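Local coordinates for protein phosphoethanolamine N-methyltransferase 1 (Haemonchus contortus, PDB 4KRG) that probably methylates phosphoethanolamine with S-adenosylmethionine as methyl donor, an early step in the phosphocholine biosynthesis of this parasitic nematode, at residues 314-317 / 318-321; 333-336 / 337-341. All coordinates share one frame; numbering follows the deposited sequence.

Contact 1 (314-317 / 318-321); sequences SHLL and AEKF. With BOG (octyl beta-D-glucopyranoside), chain F.
Leu317 and Phe321, one helical turn apart, meet on the short helix 314-321: the CD1 methyl of Leu317 rests 3.7 Å from CD2 of the Phe321 ring, approaching it obliquely. With CG trans to the backbone N (chi1 -168°), the leucine brings CD1 round to the ring. Phe321 turns the other way, with CG trans to its own carbonyl carbon (chi1 -63°), and this swings the ring back beside Leu317. Both are apolar residues in buried places, though differently covered: Leu317 packs on Ala298 and Val300 of strand 297-302, while Phe321 is buried between the loop residues Ile287 and Val292 and a bound detergent.

A second pairing lies round the helix, where Leu316 crosses the aliphatic part of Lys320; CD1 of Leu316 is 3.6 Å from CG of Lys320. The methylene groups of Lys320 give the leucine an apolar partner while the amine ends farther away. CD1 of Leu316 also lies beside the Glu319 carboxylate, 3.7 Å from OE1.

The helix links the parallel strands 297-302 and 324-329 in a beta-alpha-beta unit. Ala318, small enough for close packing against the sheet, sits on Val325 and Val350. Backbone bonds from i+4 to i run through all four positions, the last from Phe321 N to Leu317 O at 3.0 Å.

The detergent, an octyl beta-D-glucopyranoside molecule, lies along this surface. Its O2 donates to the Lys320 carbonyl O at 2.8 Å, while C6' of its octyl tail comes within 3.6 Å of Leu316 CD2. Phe321 meets both parts of the detergent: CE1 is 3.8 Å from the sugar O5, and CE2 is 3.8 Å from C5' of the tail.

Contact 2 (333-336 / 337-341); sequences YLYR and TSLTK
Thr337 bonds back to the preceding turn through its hydroxyl: OG1 donates to Leu334 O at 2.7 Å. OG1 stands between the backbone N and the carbonyl carbon (chi1 72°), from where it reaches a carbonyl one turn back; the bond satisfies the hydroxyl of this buried threonine. Its methyl CG2 lies 3.3 Å from Tyr333 O. Ser338 N donates to the same Leu334 O, at 3.1 Å, so two donors grip that oxygen; the small Ser338 side chain turns its OG to Glu329. Leu339 places CG over one face of the Tyr335 ring, 4.2 Å above the plane and toward the rim, with CD1 3.9 Å from Tyr335 CZ. The tyrosine hydroxyl bonds to Ser216, so apolar ring and polar end are both provided for. Thr340 brings OG1 to 3.6 Å from Arg336 CD, beside a side chain bent at chi2 and chi3; this hydroxyl bonds to Arg230, whereas the Arg336 guanidinium forms a salt bridge with Asp268 and a cation-pi contact with Phe188. These i to i+3 and i+4 pairings are those of an alpha-helix, here the crossover helix between parallel strands 324-329 and 350-354 in a beta-alpha-beta unit.

In the fold
Contact 1 closes before contact 2 opens, and their centres lie about 17 Å apart. Helix 314-321, strand 324-329 and helix 332-345 follow one another, so the two contacts belong to consecutive beta-alpha-beta units that share this strand. The helices also meet directly, with His315 ND1 3.4 Å from Lys341 CE in a packing contact. Contact 1 lies toward the outside of the chain, about 22 Å from its centre, where detergent binds. Contact 2 is deeper, about 11 Å from the centre; its side chains touch helices 189-198 and 249-271 and strand 231-240, so helix 332-345 packs this part of the fold against those elements.

Contact 1 (314-317 / 318-321)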
loop_
_atom_site.group_PDB
_atom_site.type_symbol
_atom_site.label_atom_id
_atom_site.label_comp_id
_atom_site.label_asym_id
_atom_site.label_seq_id
_atom_site.Cartn_x
_atom_site.Cartn_y
_atom_site.Cartn_z
ATOM N N SER A 314 -5.688 13.231 10.349
ATOM C CA SER A 314 -6.209 12.009 10.944
ATOM C C SER A 314 -5.596 11.717 12.308
ATOM O O SER A 314 -6.232 11.100 13.165
ATOM C CB SER A 314 -6.015 10.830 9.986
ATOM O OG SER A 314 -6.890 10.943 8.876
ATOM N N HIS A 315 -4.359 12.157 12.513
ATOM C CA HIS A 315 -3.736 11.983 13.810
ATOM C C HIS A 315 -4.420 12.842 14.858
ATOM O O HIS A 315 -4.684 12.379 15.961
ATOM C CB HIS A 315 -2.232 12.237 13.747
ATOM C CG HIS A 315 -1.456 11.045 13.280
ATOM N ND1 HIS A 315 -1.152 10.823 11.956
ATOM C CD2 HIS A 315 -0.954 9.991 13.966
ATOM C CE1 HIS A 315 -0.486 9.691 11.843
ATOM N NE2 HIS A 315 -0.350 9.163 13.047
ATOM N N LEU A 316 -4.736 14.081 14.504
ATOM C CA LEU A 316 -5.455 14.954 15.423
ATOM C C LEU A 316 -6.874 14.437 15.659
ATOM O O LEU A 316 -7.403 14.518 16.769
ATOM C CB LEU A 316 -5.487 16.384 14.886
ATOM C CG LEU A 316 -6.218 17.380 15.782
ATOM C CD1 LEU A 316 -5.463 17.531 17.092
ATOM C CD2 LEU A 316 -6.356 18.710 15.082
ATOM N N LEU A 317 -7.484 13.894 14.610
ATOM C CA LEU A 317 -8.799 13.294 14.734
ATOM C C LEU A 317 -8.773 12.190 15.783
ATOM O O LEU A 317 -9.516 12.239 16.751
ATOM C CB LEU A 317 -9.255 12.737 13.391
ATOM C CG LEU A 317 -10.724 12.340 13.322
ATOM C CD1 LEU A 317 -11.594 13.548 13.555
ATOM C CD2 LEU A 317 -11.039 11.723 11.969
ATOM N N ALA A 318 -7.895 11.211 15.597
ATOM C CA ALA A 318 -7.761 10.114 16.548
ATOM C C ALA A 318 -7.441 10.592 17.962
ATOM O O ALA A 318 -7.917 10.023 18.944
ATOM C CB ALA A 318 -6.706 9.143 16.080
ATOM N N GLU A 319 -6.617 11.627 18.073
ATOM C CA GLU A 319 -6.238 12.134 19.390
ATOM C C GLU A 319 -7.408 12.787 20.106
ATOM O O GLU A 319 -7.716 12.450 21.247
ATOM C CB GLU A 319 -5.085 13.134 19.295
ATOM C CG GLU A 319 -4.717 13.708 20.657
ATOM C CD GLU A 319 -3.700 14.824 20.589
ATOM O OE1 GLU A 319 -3.603 15.484 19.533
ATOM O OE2 GLU A 319 -3.001 15.044 21.602
ATOM N N LYS A 320 -8.059 13.726 19.426
ATOM C CA LYS A 320 -9.104 14.530 20.042
ATOM C C LYS A 320 -10.392 13.763 20.311
ATOM O O LYS A 320 -11.108 14.074 21.254
ATOM C CB LYS A 320 -9.393 15.772 19.194
ATOM C CG LYS A 320 -8.296 16.820 19.225
ATOM C CD LYS A 320 -8.127 17.415 20.621
ATOM C CE LYS A 320 -7.076 18.509 20.624
ATOM N NZ LYS A 320 -6.657 18.856 22.007
ATOM N N PHE A 321 -10.696 12.767 19.488
ATOM C CA PHE A 321 -11.943 12.033 19.674
ATOM C C PHE A 321 -11.758 10.600 20.160
ATOM O O PHE A 321 -12.722 9.843 20.242
ATOM C CB PHE A 321 -12.804 12.103 18.413
ATOM C CG PHE A 321 -13.233 13.502 18.067
ATOM C CD1 PHE A 321 -14.212 14.145 18.817
ATOM C CD2 PHE A 321 -12.644 14.185 17.014
ATOM C CE1 PHE A 321 -14.601 15.440 18.512
ATOM C CE2 PHE A 321 -13.027 15.480 16.706
ATOM C CZ PHE A 321 -14.007 16.108 17.455
HETATM C C1 BOG F . -12.703 17.412 21.413
HETATM O O1 BOG F . -12.017 18.524 20.937
HETATM C C2 BOG F . -12.134 17.006 22.759
HETATM O O2 BOG F . -10.792 16.572 22.575
HETATM C C3 BOG F . -12.927 15.926 23.414
HETATM O O3 BOG F . -12.398 15.711 24.754
HETATM C C4 BOG F . -14.379 16.261 23.498
HETATM O O4 BOG F . -15.124 15.120 23.979
HETATM C C5 BOG F . -14.950 16.659 22.146
HETATM O O5 BOG F . -14.161 17.727 21.494
HETATM C C6 BOG F . -16.323 17.133 22.341
HETATM O O6 BOG F . -17.185 16.343 21.573
HETATM C "C1'" BOG F . -11.711 18.450 19.542
HETATM C "C2'" BOG F . -10.782 19.628 19.121
HETATM C "C3'" BOG F . -10.653 19.732 17.603
HETATM C "C4'" BOG F . -10.356 18.589 16.850
HETATM C "C5'" BOG F . -10.897 18.408 15.399
HETATM C "C6'" BOG F . -9.792 17.995 14.414
HETATM C "C7'" BOG F . -10.310 17.696 12.983
HETATM C "C8'" BOG F . -9.457 16.702 12.268
#

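Contact 2 (333-336 / 337-341)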
loop_
_atom_site.group_PDB
_atom_site.type_symbol
_atom_site.label_atom_id
_atom_site.label_comp_id
_atom_site.label_asym_id
_atom_site.label_seq_id
_atom_site.Cartn_x
_atom_site.Cartn_y
_atom_site.Cartn_z
ATOM N N TYR A 333 2.679 9.573 -3.879
ATOM C CA TYR A 333 3.741 10.307 -3.206
ATOM C C TYR A 333 3.261 10.859 -1.882
ATOM O O TYR A 333 4.031 10.979 -0.934
ATOM C CB TYR A 333 4.225 11.466 -4.069
ATOM C CG TYR A 333 4.959 11.057 -5.322
ATOM C CD1 TYR A 333 5.850 9.994 -5.317
ATOM C CD2 TYR A 333 4.764 11.743 -6.507
ATOM C CE1 TYR A 333 6.526 9.627 -6.468
ATOM C CE2 TYR A 333 5.434 11.388 -7.658
ATOM C CZ TYR A 333 6.313 10.326 -7.634
ATOM O OH TYR A 333 6.974 9.976 -8.786
ATOM N N LEU A 334 1.982 11.207 -1.833
ATOM C CA LEU A 334 1.403 11.826 -0.649
ATOM C C LEU A 334 1.032 10.743 0.364
ATOM O O LEU A 334 1.136 10.938 1.570
ATOM C CB LEU A 334 0.215 12.708 -1.042
ATOM C CG LEU A 334 0.567 13.655 -2.202
ATOM C CD1 LEU A 334 -0.588 14.536 -2.614
ATOM C CD2 LEU A 334 1.761 14.506 -1.866
ATOM N N TYR A 335 0.644 9.581 -0.143
ATOM C CA TYR A 335 0.426 8.411 0.700
ATOM C C TYR A 335 1.713 8.028 1.429
ATOM O O TYR A 335 1.690 7.749 2.630
ATOM C CB TYR A 335 -0.113 7.258 -0.148
ATOM C CG TYR A 335 0.019 5.854 0.417
ATOM C CD1 TYR A 335 -0.804 5.407 1.444
ATOM C CD2 TYR A 335 0.914 4.954 -0.139
ATOM C CE1 TYR A 335 -0.697 4.107 1.929
ATOM C CE2 TYR A 335 1.025 3.656 0.328
ATOM C CZ TYR A 335 0.222 3.238 1.361
ATOM O OH TYR A 335 0.338 1.945 1.813
ATOM N N ARG A 336 2.833 8.023 0.711
ATOM C CA ARG A 336 4.124 7.746 1.329
ATOM C C ARG A 336 4.368 8.711 2.509
ATOM O O ARG A 336 4.759 8.284 3.596
ATOM C CB ARG A 336 5.247 7.807 0.272
ATOM C CG ARG A 336 6.699 7.530 0.749
ATOM C CD ARG A 336 7.251 8.639 1.654
ATOM N NE ARG A 336 8.630 9.052 1.430
ATOM C CZ ARG A 336 9.691 8.429 1.926
ATOM N NH1 ARG A 336 9.549 7.319 2.640
ATOM N NH2 ARG A 336 10.897 8.908 1.687
ATOM N N THR A 337 4.154 10.009 2.301
ATOM C CA THR A 337 4.383 10.981 3.378
ATOM C C THR A 337 3.462 10.748 4.571
ATOM O O THR A 337 3.802 11.093 5.699
ATOM C CB THR A 337 4.248 12.443 2.910
ATOM O OG1 THR A 337 2.872 12.751 2.669
ATOM C CG2 THR A 337 5.056 12.674 1.653
ATOM N N SER A 338 2.294 10.169 4.329
ATOM C CA SER A 338 1.412 9.811 5.438
ATOM C C SER A 338 1.981 8.635 6.220
ATOM O O SER A 338 1.850 8.577 7.443
ATOM C CB SER A 338 -0.002 9.501 4.954
ATOM O OG SER A 338 -0.674 10.688 4.578
ATOM N N LEU A 339 2.612 7.694 5.521
ATOM C CA LEU A 339 3.296 6.587 6.200
ATOM C C LEU A 339 4.479 7.097 7.025
ATOM O O LEU A 339 4.735 6.621 8.128
ATOM C CB LEU A 339 3.753 5.503 5.212
ATOM C CG LEU A 339 2.660 4.652 4.558
ATOM C CD1 LEU A 339 3.260 3.464 3.814
ATOM C CD2 LEU A 339 1.672 4.176 5.594
ATOM N N THR A 340 5.198 8.075 6.486
ATOM C CA THR A 340 6.307 8.673 7.215
ATOM C C THR A 340 5.809 9.298 8.519
ATOM O O THR A 340 6.357 9.044 9.589
ATOM C CB THR A 340 7.031 9.702 6.351
ATOM O OG1 THR A 340 7.564 9.032 5.203
ATOM C CG2 THR A 340 8.162 10.348 7.124
ATOM N N LYS A 341 4.743 10.081 8.430
ATOM C CA LYS A 341 4.133 10.661 9.620
ATOM C C LYS A 341 3.682 9.576 10.605
ATOM O O LYS A 341 3.944 9.677 11.802
ATOM C CB LYS A 341 2.959 11.573 9.250
ATOM C CG LYS A 341 2.357 12.259 10.474
ATOM C CD LYS A 341 1.157 13.139 10.162
ATOM C CE LYS A 341 0.639 13.727 11.477
ATOM N NZ LYS A 341 -0.475 14.720 11.344
#